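Local coordinates for protein DnaJ homolog dnj-2 (PDB 2QSA) that probably acts as an Hsp40-type co-chaperone, its N-terminal J domain, the part described here, being expected to engage an Hsp70 partner and stimulate its ATPase, at residues G13-Y18 and E59-V64; V23-F28 and N80-L85; Q31-A36 and T67-L72. All coordinates share one frame; numbering follows the deposited sequence.

The three contacts hold helices and loops of one small J domain together; only contact 3 joins helix to helix. Contacts 1 and 2 lie at the surface and are polar. Contact 1 is an end-on carboxylate-guanidinium pair, and contact 2 stacks the same two kinds of group face to face. Contact 3 is partly buried and apolar, and joins the two long helices of the hairpin. Contacts 1 and 3 share helix 52-73, at different levels along it. Contact 2 uses the next helix, 75-86, instead. Y18, in segment 13-18 of contact 1, links all three: its OH meets D82 OD1 of contact 2 at 2.5 Å, and its ring packs on L72 of contact 3.

Contact 1 (G13-Y18 and E59-V64); sequences GLENCY and EERFRV
E15 and R61 form a two-pronged salt bridge across this contact. R61 NH1 donates to E15 OE1 at 2.8 Å, nearly straight at 172°. R61 NH2 donates to E15 OE2 at 3.0 Å and is more bent. The guanidinium meets the carboxylate end-on, one nitrogen to each oxygen. Both oxygens use their syn lone pairs. The two planes are 23° apart, so the groups are close to coplanar. OE1 sits almost in the guanidinium plane, while OE2 is tilted out of it. This double grip hinders rotation of either group about its last bond. The R61 chain leaves its helix with CG anti to the backbone N and then bends at chi2 (58°), which carries the guanidinium along the helix toward E15.

Van der Waals contact is slight: the V64 CG1 methyl lies 3.8 Å from E15 OE1, one helical turn on from R61. V20 touches the side chains of E15, R61 and V64, and so packs against the charged pair from the short helix 17-20.

Capping and covalent bonds hold the 13-18 segment. N16 is the N-cap of helix 17-20: its OD1 accepts a weak bond from Y18 N at 2.8 Å. C17 is joined to C12 by a disulfide.

The contact ties the lead-in to helix 17-20 to the middle of helix 52-73, one of the two long helices of the J domain. C17 packs further along helix 52-73, on A68, T71 and L72, and N16 and Y18 reach across to helix 75-86.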
loop_
_atom_site.group_PDB
_atom_site.type_symbol
_atom_site.label_atom_id
_atom_site.label_comp_id
_atom_site.label_asym_id
_atom_site.label_seq_id
_atom_site.Cartn_x
_atom_site.Cartn_y
_atom_site.Cartn_z
ATOM N N GLY A 13 5.450 3.513 -1.790
ATOM C CA GLY A 13 6.802 3.824 -2.250
ATOM C C GLY A 13 7.015 3.395 -3.683
ATOM O O GLY A 13 6.200 3.762 -4.558
ATOM N N LEU A 14 8.068 2.591 -3.934
ATOM C CA LEU A 14 8.333 2.147 -5.309
ATOM C C LEU A 14 7.620 0.830 -5.708
ATOM O O LEU A 14 7.853 0.283 -6.801
ATOM C CB LEU A 14 9.843 2.144 -5.584
ATOM C CG LEU A 14 10.426 3.563 -5.427
ATOM C CD1 LEU A 14 11.934 3.478 -5.816
ATOM C CD2 LEU A 14 9.696 4.599 -6.296
ATOM N N GLU A 15 6.668 0.393 -4.868
ATOM C CA GLU A 15 5.722 -0.649 -5.250
ATOM C C GLU A 15 4.365 -0.046 -5.409
ATOM O O GLU A 15 4.017 0.942 -4.731
ATOM C CB GLU A 15 5.601 -1.733 -4.151
ATOM C CG GLU A 15 6.844 -2.596 -4.078
ATOM C CD GLU A 15 6.693 -3.625 -2.961
ATOM O OE1 GLU A 15 6.914 -3.222 -1.803
ATOM O OE2 GLU A 15 6.304 -4.782 -3.267
ATOM N N ASN A 16 3.609 -0.651 -6.315
ATOM C CA ASN A 16 2.185 -0.289 -6.499
ATOM C C ASN A 16 1.363 -0.992 -5.398
ATOM O O ASN A 16 1.530 -2.203 -5.131
ATOM C CB ASN A 16 1.785 -0.760 -7.909
ATOM C CG ASN A 16 0.308 -0.543 -8.211
ATOM O OD1 ASN A 16 -0.563 -0.798 -7.384
ATOM N ND2 ASN A 16 0.023 -0.128 -9.437
ATOM N N CYS A 17 0.552 -0.233 -4.641
ATOM C CA CYS A 17 -0.173 -0.841 -3.489
ATOM C C CYS A 17 -1.122 -1.997 -3.903
ATOM O O CYS A 17 -1.337 -2.944 -3.104
ATOM C CB CYS A 17 -1.011 0.213 -2.731
ATOM S SG CYS A 17 -0.079 1.530 -1.940
ATOM N N TYR A 18 -1.725 -1.885 -5.099
ATOM C CA TYR A 18 -2.532 -3.041 -5.591
ATOM C C TYR A 18 -1.632 -4.286 -5.708
ATOM O O TYR A 18 -2.034 -5.380 -5.299
ATOM C CB TYR A 18 -3.144 -2.749 -6.935
ATOM C CG TYR A 18 -4.207 -1.706 -6.927
ATOM C CD1 TYR A 18 -5.541 -2.027 -6.570
ATOM C CD2 TYR A 18 -3.913 -0.391 -7.283
ATOM C CE1 TYR A 18 -6.561 -1.042 -6.622
ATOM C CE2 TYR A 18 -4.932 0.606 -7.355
ATOM C CZ TYR A 18 -6.245 0.264 -6.992
ATOM O OH TYR A 18 -7.240 1.226 -7.061
ATOM N N GLU A 59 8.439 -7.275 10.433
ATOM C CA GLU A 59 7.784 -5.968 10.718
ATOM C C GLU A 59 7.948 -4.979 9.567
ATOM O O GLU A 59 6.999 -4.266 9.199
ATOM C CB GLU A 59 8.284 -5.352 12.034
ATOM C CG GLU A 59 7.806 -6.143 13.200
ATOM C CD GLU A 59 8.331 -5.664 14.541
ATOM O OE1 GLU A 59 8.532 -4.437 14.700
ATOM O OE2 GLU A 59 8.527 -6.536 15.430
ATOM N N GLU A 60 9.146 -4.967 9.001
ATOM C CA GLU A 60 9.469 -4.123 7.848
ATOM C C GLU A 60 8.487 -4.406 6.718
ATOM O O GLU A 60 7.898 -3.490 6.148
ATOM C CB GLU A 60 10.884 -4.418 7.339
ATOM C CG GLU A 60 12.000 -3.646 7.997
ATOM C CD GLU A 60 13.391 -4.122 7.543
ATOM O OE1 GLU A 60 13.602 -4.388 6.322
ATOM O OE2 GLU A 60 14.281 -4.225 8.416
ATOM N N ARG A 61 8.287 -5.680 6.401
ATOM C CA ARG A 61 7.376 -5.967 5.281
ATOM C C ARG A 61 5.905 -5.717 5.687
ATOM O O ARG A 61 5.076 -5.199 4.897
ATOM C CB ARG A 61 7.548 -7.405 4.820
ATOM C CG ARG A 61 6.742 -7.775 3.577
ATOM C CD ARG A 61 7.133 -6.839 2.382
ATOM N NE ARG A 61 6.344 -7.099 1.181
ATOM C CZ ARG A 61 6.252 -6.196 0.195
ATOM N NH1 ARG A 61 6.935 -5.027 0.346
ATOM N NH2 ARG A 61 5.527 -6.401 -0.911
ATOM N N PHE A 62 5.592 -6.116 6.909
ATOM C CA PHE A 62 4.240 -5.926 7.447
ATOM C C PHE A 62 3.790 -4.465 7.296
ATOM O O PHE A 62 2.611 -4.193 6.935
ATOM C CB PHE A 62 4.200 -6.349 8.921
ATOM C CG PHE A 62 2.791 -6.419 9.490
ATOM C CD1 PHE A 62 2.141 -7.631 9.584
ATOM C CD2 PHE A 62 2.117 -5.263 9.888
ATOM C CE1 PHE A 62 0.812 -7.721 10.133
ATOM C CE2 PHE A 62 0.801 -5.315 10.425
ATOM C CZ PHE A 62 0.157 -6.563 10.548
ATOM N N ARG A 63 4.710 -3.526 7.571
ATOM C CA ARG A 63 4.413 -2.102 7.395
ATOM C C ARG A 63 3.936 -1.764 5.987
ATOM O O ARG A 63 3.018 -0.972 5.815
ATOM C CB ARG A 63 5.631 -1.234 7.773
ATOM C CG ARG A 63 5.803 -1.107 9.297
ATOM C CD ARG A 63 6.805 0.007 9.645
ATOM N NE ARG A 63 8.205 -0.361 9.370
ATOM C CZ ARG A 63 8.995 -1.023 10.225
ATOM N NH1 ARG A 63 8.524 -1.426 11.396
ATOM N NH2 ARG A 63 10.249 -1.319 9.893
ATOM N N VAL A 64 4.571 -2.357 4.983
ATOM C CA VAL A 64 4.115 -2.092 3.602
ATOM C C VAL A 64 2.710 -2.662 3.348
ATOM O O VAL A 64 1.873 -2.013 2.679
ATOM C CB VAL A 64 5.141 -2.619 2.577
ATOM C CG1 VAL A 64 4.734 -2.145 1.170
ATOM C CG2 VAL A 64 6.567 -2.091 2.975
#

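Contact 2 (V23-F28 and N80-L85); sequences VNREEF and NYDYYL
R25 lays its guanidinium over the side chain of D82. The two flat groups are stacked, with planes 8° apart, and D82 CG sits 3.5 Å above the guanidinium plane, toward its rim. R25 NH2 is 3.6 Å from D82 CB. The salt bridge is long, with R25 NE 3.6 Å from D82 OD1, and no N-H points at that oxygen. The attraction is therefore one of charge. A water makes the directed link: it accepts from R25 NE at 2.7 Å, at the edge of the guanidinium, and donates to D82 OD2 at 3.2 Å. L85 adds an apolar neighbour, its CD1 4.0 Å from R25 NH1.

In the J-domain fold this joins the loop between helices 17-20 and 30-43 to helix 75-86, the helix that follows the long hairpin. R25 spans the gap with an extended chain, CG anti to the backbone N (chi1 179°).

Further out, D86 forms a salt bridge with R25 NH1. D82 OD1 is hydrogen-bonded to Y18 OH and OD2 forms a salt bridge with K78 NZ; with R25 and K78 both near, the carboxylate is likely to stay ionised. R25 sits inside an Asx turn: N24 OD1 accepts from E26 N at 3.1 Å, with the donor above the carbonyl plane.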
loop_
_atom_site.group_PDB
_atom_site.type_symbol
_atom_site.label_atom_id
_atom_site.label_comp_id
_atom_site.label_asym_id
_atom_site.label_seq_id
_atom_site.Cartn_x
_atom_site.Cartn_y
_atom_site.Cartn_z
ATOM N N VAL A 23 -3.907 -7.708 -5.499
ATOM C CA VAL A 23 -5.269 -7.446 -5.962
ATOM C C VAL A 23 -5.212 -6.681 -7.281
ATOM O O VAL A 23 -4.189 -6.082 -7.621
ATOM C CB VAL A 23 -6.138 -6.671 -4.948
ATOM C CG1 VAL A 23 -6.378 -7.505 -3.706
ATOM C CG2 VAL A 23 -5.507 -5.388 -4.596
ATOM N N ASN A 24 -6.311 -6.704 -8.013
ATOM C CA ASN A 24 -6.317 -6.158 -9.356
ATOM C C ASN A 24 -7.136 -4.868 -9.331
ATOM O O ASN A 24 -8.300 -4.899 -8.943
ATOM C CB ASN A 24 -6.945 -7.220 -10.279
ATOM C CG ASN A 24 -7.058 -6.774 -11.714
ATOM O OD1 ASN A 24 -6.639 -5.673 -12.081
ATOM N ND2 ASN A 24 -7.610 -7.662 -12.564
ATOM N N ARG A 25 -6.557 -3.738 -9.733
ATOM C CA ARG A 25 -7.331 -2.486 -9.758
ATOM C C ARG A 25 -8.642 -2.616 -10.562
ATOM O O ARG A 25 -9.697 -2.163 -10.142
ATOM C CB ARG A 25 -6.497 -1.322 -10.319
ATOM C CG ARG A 25 -7.230 -0.019 -10.405
ATOM C CD ARG A 25 -6.298 1.103 -10.872
ATOM N NE ARG A 25 -7.072 2.320 -11.166
ATOM C CZ ARG A 25 -6.565 3.423 -11.703
ATOM N NH1 ARG A 25 -5.292 3.488 -12.020
ATOM N NH2 ARG A 25 -7.358 4.460 -11.930
ATOM N N GLU A 26 -8.568 -3.284 -11.710
ATOM C CA GLU A 26 -9.741 -3.365 -12.573
ATOM C C GLU A 26 -10.828 -4.299 -12.038
ATOM O O GLU A 26 -11.975 -4.192 -12.463
ATOM C CB GLU A 26 -9.341 -3.715 -14.016
ATOM C CG GLU A 26 -8.084 -2.988 -14.551
ATOM C CD GLU A 26 -8.108 -1.460 -14.392
ATOM O OE1 GLU A 26 -9.212 -0.874 -14.310
ATOM O OE2 GLU A 26 -7.016 -0.842 -14.369
ATOM N N GLU A 27 -10.482 -5.197 -11.108
ATOM C CA GLU A 27 -11.472 -6.126 -10.538
ATOM C C GLU A 27 -11.548 -5.952 -9.019
ATOM O O GLU A 27 -11.792 -6.898 -8.251
ATOM C CB GLU A 27 -11.174 -7.580 -10.937
ATOM C CG GLU A 27 -11.060 -7.823 -12.458
ATOM C CD GLU A 27 -12.396 -7.758 -13.220
ATOM O OE1 GLU A 27 -13.469 -7.921 -12.607
ATOM O OE2 GLU A 27 -12.375 -7.564 -14.457
ATOM N N PHE A 28 -11.366 -4.713 -8.589
ATOM C CA PHE A 28 -11.328 -4.371 -7.168
ATOM C C PHE A 28 -12.686 -4.453 -6.484
ATOM O O PHE A 28 -13.711 -4.056 -7.053
ATOM C CB PHE A 28 -10.829 -2.929 -7.056
ATOM C CG PHE A 28 -10.840 -2.394 -5.655
ATOM C CD1 PHE A 28 -9.737 -2.557 -4.821
ATOM C CD2 PHE A 28 -11.994 -1.792 -5.137
ATOM C CE1 PHE A 28 -9.741 -2.055 -3.522
ATOM C CE2 PHE A 28 -12.009 -1.284 -3.835
ATOM C CZ PHE A 28 -10.889 -1.434 -3.021
ATOM N N ASN A 80 -7.564 9.302 -4.365
ATOM C CA ASN A 80 -6.289 10.038 -4.489
ATOM C C ASN A 80 -5.188 9.160 -5.098
ATOM O O ASN A 80 -4.426 9.593 -5.982
ATOM C CB ASN A 80 -5.823 10.530 -3.113
ATOM C CG ASN A 80 -6.686 11.703 -2.590
ATOM O OD1 ASN A 80 -7.456 12.274 -3.336
ATOM N ND2 ASN A 80 -6.542 12.045 -1.321
ATOM N N TYR A 81 -5.123 7.921 -4.625
ATOM C CA TYR A 81 -4.101 6.980 -5.105
ATOM C C TYR A 81 -4.233 6.688 -6.599
ATOM O O TYR A 81 -3.242 6.788 -7.376
ATOM C CB TYR A 81 -4.196 5.657 -4.329
ATOM C CG TYR A 81 -2.968 4.784 -4.629
ATOM C CD1 TYR A 81 -1.661 5.265 -4.371
ATOM C CD2 TYR A 81 -3.103 3.494 -5.192
ATOM C CE1 TYR A 81 -0.529 4.516 -4.656
ATOM C CE2 TYR A 81 -1.983 2.726 -5.496
ATOM C CZ TYR A 81 -0.692 3.216 -5.223
ATOM O OH TYR A 81 0.413 2.473 -5.475
ATOM N N ASP A 82 -5.467 6.388 -7.007
ATOM C CA ASP A 82 -5.733 6.139 -8.416
ATOM C C ASP A 82 -5.386 7.355 -9.303
ATOM O O ASP A 82 -4.837 7.207 -10.407
ATOM C CB ASP A 82 -7.195 5.725 -8.579
ATOM C CG ASP A 82 -7.466 4.324 -8.052
ATOM O OD1 ASP A 82 -6.515 3.538 -7.819
ATOM O OD2 ASP A 82 -8.668 3.998 -7.848
ATOM N N TYR A 83 -5.688 8.548 -8.814
ATOM C CA TYR A 83 -5.335 9.778 -9.528
ATOM C C TYR A 83 -3.799 9.906 -9.684
ATOM O O TYR A 83 -3.276 10.196 -10.764
ATOM C CB TYR A 83 -5.907 10.986 -8.799
ATOM C CG TYR A 83 -5.794 12.228 -9.648
ATOM C CD1 TYR A 83 -6.856 12.640 -10.438
ATOM C CD2 TYR A 83 -4.621 12.949 -9.675
ATOM C CE1 TYR A 83 -6.750 13.774 -11.219
ATOM C CE2 TYR A 83 -4.490 14.099 -10.439
ATOM C CZ TYR A 83 -5.562 14.493 -11.228
ATOM O OH TYR A 83 -5.453 15.632 -11.999
ATOM N N TYR A 84 -3.092 9.667 -8.590
ATOM C CA TYR A 84 -1.615 9.618 -8.610
ATOM C C TYR A 84 -1.042 8.605 -9.606
ATOM O O TYR A 84 -0.118 8.923 -10.358
ATOM C CB TYR A 84 -1.199 9.248 -7.191
ATOM C CG TYR A 84 0.223 8.792 -6.973
ATOM C CD1 TYR A 84 1.290 9.714 -7.056
ATOM C CD2 TYR A 84 0.506 7.460 -6.547
ATOM C CE1 TYR A 84 2.622 9.311 -6.780
ATOM C CE2 TYR A 84 1.834 7.051 -6.277
ATOM C CZ TYR A 84 2.873 7.963 -6.359
ATOM O OH TYR A 84 4.141 7.555 -6.051
ATOM N N LEU A 85 -1.594 7.389 -9.609
ATOM C CA LEU A 85 -1.159 6.383 -10.587
ATOM C C LEU A 85 -1.370 6.909 -12.030
ATOM O O LEU A 85 -0.520 6.726 -12.905
ATOM C CB LEU A 85 -1.918 5.069 -10.420
ATOM C CG LEU A 85 -1.619 4.278 -9.139
ATOM C CD1 LEU A 85 -2.485 2.997 -9.205
ATOM C CD2 LEU A 85 -0.094 3.901 -9.010
HETATM O O HOH W 1 -9.656 2.366 -10.386
#

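Contact 3 (Q31-A36 and T67-L72); sequences QKLAKA and TAYETL
L33 and Y69 meet where the two long helices of the J domain, 30-43 and 52-73, pack as an antiparallel hairpin. The axes of the two short segments run at 165° and approach to 10.5 Å.

The tight part is built on L33. Its CG lies 3.7 Å from Y69 CD1 and meets the ring at its edge, in plane, so the aromatic face is not what it touches. L33 CD2 reaches over to the end of the other segment, 3.6 Å from L72 C and 3.7 Å from L72 CB. L33 CD1 also touches L72 CD1. The L33 and L72 side chains cross at about a right angle. L33 has CG anti to the backbone N (chi1 -179°), which sends both methyls across to the facing helix. Both leucines are buried, and L72 also packs on Y18, K78 and Y81.

The solvent side is that of A34 and the outer part of the Y69 ring; both residues are partly exposed, though the touch itself is close. Past L33, the outer part of the ring (CE1, CZ and OH) lies against A34. The ring also stacks on Y37, one turn further along that helix. A leucine in place of Y69 would probably leave A34 without its phenol neighbour and Y37 without its stacking partner. Q31 and K35, on the outer side of their helix, point away from this interface.

Within helix 52-73, T67 O accepts from both T71 N and T71 OG1, on opposite faces of its plane. At the outer end of the ring, Y69 OH rests against the methyl of A34, with OH to CB 3.3 Å.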
loop_
_atom_site.group_PDB
_atom_site.type_symbol
_atom_site.label_atom_id
_atom_site.label_comp_id
_atom_site.label_asym_id
_atom_site.label_seq_id
_atom_site.Cartn_x
_atom_site.Cartn_y
_atom_site.Cartn_z
ATOM N N GLN A 31 -14.320 -6.439 -0.301
ATOM C CA GLN A 31 -14.319 -7.770 0.252
ATOM C C GLN A 31 -13.018 -8.507 -0.113
ATOM O O GLN A 31 -12.332 -9.051 0.775
ATOM C CB GLN A 31 -15.584 -8.480 -0.225
ATOM C CG GLN A 31 -16.011 -9.666 0.499
ATOM C CD GLN A 31 -17.376 -10.137 -0.064
ATOM O OE1 GLN A 31 -18.482 -9.698 0.380
ATOM N NE2 GLN A 31 -17.299 -11.040 -1.012
ATOM N N LYS A 32 -12.665 -8.508 -1.407
ATOM C CA LYS A 32 -11.449 -9.135 -1.879
ATOM C C LYS A 32 -10.226 -8.489 -1.238
ATOM O O LYS A 32 -9.247 -9.176 -0.934
ATOM C CB LYS A 32 -11.299 -8.985 -3.404
ATOM C CG LYS A 32 -12.378 -9.671 -4.200
ATOM C CD LYS A 32 -12.073 -9.441 -5.674
ATOM C CE LYS A 32 -13.228 -9.746 -6.565
ATOM N NZ LYS A 32 -12.690 -9.620 -7.952
ATOM N N LEU A 33 -10.272 -7.154 -1.122
ATOM C CA LEU A 33 -9.142 -6.383 -0.556
ATOM C C LEU A 33 -8.915 -6.821 0.894
ATOM O O LEU A 33 -7.768 -7.066 1.297
ATOM C CB LEU A 33 -9.445 -4.881 -0.613
ATOM C CG LEU A 33 -8.295 -4.021 -0.054
ATOM C CD1 LEU A 33 -7.092 -4.024 -1.045
ATOM C CD2 LEU A 33 -8.791 -2.612 0.177
ATOM N N ALA A 34 -9.997 -6.939 1.663
ATOM C CA ALA A 34 -9.839 -7.286 3.089
ATOM C C ALA A 34 -9.269 -8.724 3.210
ATOM O O ALA A 34 -8.400 -9.017 4.044
ATOM C CB ALA A 34 -11.175 -7.174 3.839
ATOM N N LYS A 35 -9.760 -9.631 2.367
ATOM C CA LYS A 35 -9.300 -11.019 2.456
ATOM C C LYS A 35 -7.788 -11.098 2.156
ATOM O O LYS A 35 -7.029 -11.828 2.820
ATOM C CB LYS A 35 -10.098 -11.865 1.458
ATOM C CG LYS A 35 -9.707 -13.342 1.438
ATOM C CD LYS A 35 -10.353 -14.038 0.202
ATOM C CE LYS A 35 -10.131 -15.550 0.123
ATOM N NZ LYS A 35 -10.577 -16.308 1.278
ATOM N N ALA A 36 -7.377 -10.323 1.152
ATOM C CA ALA A 36 -5.962 -10.285 0.678
ATOM C C ALA A 36 -5.065 -9.704 1.790
ATOM O O ALA A 36 -4.036 -10.292 2.137
ATOM C CB ALA A 36 -5.842 -9.473 -0.594
ATOM N N THR A 67 0.250 -0.367 4.945
ATOM C CA THR A 67 0.120 0.866 4.148
ATOM C C THR A 67 -0.752 0.624 2.900
ATOM O O THR A 67 -1.619 1.453 2.587
ATOM C CB THR A 67 1.480 1.372 3.733
ATOM O OG1 THR A 67 2.148 1.820 4.916
ATOM C CG2 THR A 67 1.362 2.547 2.805
ATOM N N ALA A 68 -0.535 -0.520 2.221
ATOM C CA ALA A 68 -1.327 -0.807 1.005
ATOM C C ALA A 68 -2.794 -0.913 1.386
ATOM O O ALA A 68 -3.655 -0.417 0.675
ATOM C CB ALA A 68 -0.855 -2.108 0.342
ATOM N N TYR A 69 -3.080 -1.565 2.503
ATOM C CA TYR A 69 -4.508 -1.757 2.856
ATOM C C TYR A 69 -5.136 -0.419 3.246
ATOM O O TYR A 69 -6.265 -0.150 2.849
ATOM C CB TYR A 69 -4.617 -2.754 3.995
ATOM C CG TYR A 69 -6.028 -3.141 4.351
ATOM C CD1 TYR A 69 -6.927 -3.597 3.373
ATOM C CD2 TYR A 69 -6.455 -3.158 5.683
ATOM C CE1 TYR A 69 -8.237 -4.023 3.682
ATOM C CE2 TYR A 69 -7.785 -3.600 6.011
ATOM C CZ TYR A 69 -8.667 -4.026 4.996
ATOM O OH TYR A 69 -9.951 -4.454 5.308
ATOM N N GLU A 70 -4.408 0.391 4.026
ATOM C CA GLU A 70 -4.914 1.705 4.439
ATOM C C GLU A 70 -5.192 2.607 3.246
ATOM O O GLU A 70 -6.178 3.337 3.237
ATOM C CB GLU A 70 -3.950 2.353 5.425
ATOM C CG GLU A 70 -3.892 1.597 6.750
ATOM C CD GLU A 70 -2.692 1.967 7.634
ATOM O OE1 GLU A 70 -1.912 2.865 7.229
ATOM O OE2 GLU A 70 -2.528 1.359 8.738
ATOM N N THR A 71 -4.328 2.536 2.233
ATOM C CA THR A 71 -4.481 3.355 1.031
ATOM C C THR A 71 -5.691 2.912 0.220
ATOM O O THR A 71 -6.412 3.767 -0.312
ATOM C CB THR A 71 -3.225 3.203 0.174
ATOM O OG1 THR A 71 -2.099 3.685 0.958
ATOM C CG2 THR A 71 -3.345 3.970 -1.171
ATOM N N LEU A 72 -5.913 1.598 0.134
ATOM C CA LEU A 72 -6.930 1.106 -0.790
ATOM C C LEU A 72 -8.299 0.944 -0.129
ATOM O O LEU A 72 -9.318 0.919 -0.828
ATOM C CB LEU A 72 -6.497 -0.189 -1.459
ATOM C CG LEU A 72 -5.229 -0.045 -2.326
ATOM C CD1 LEU A 72 -4.785 -1.436 -2.823
ATOM C CD2 LEU A 72 -5.528 0.916 -3.475
#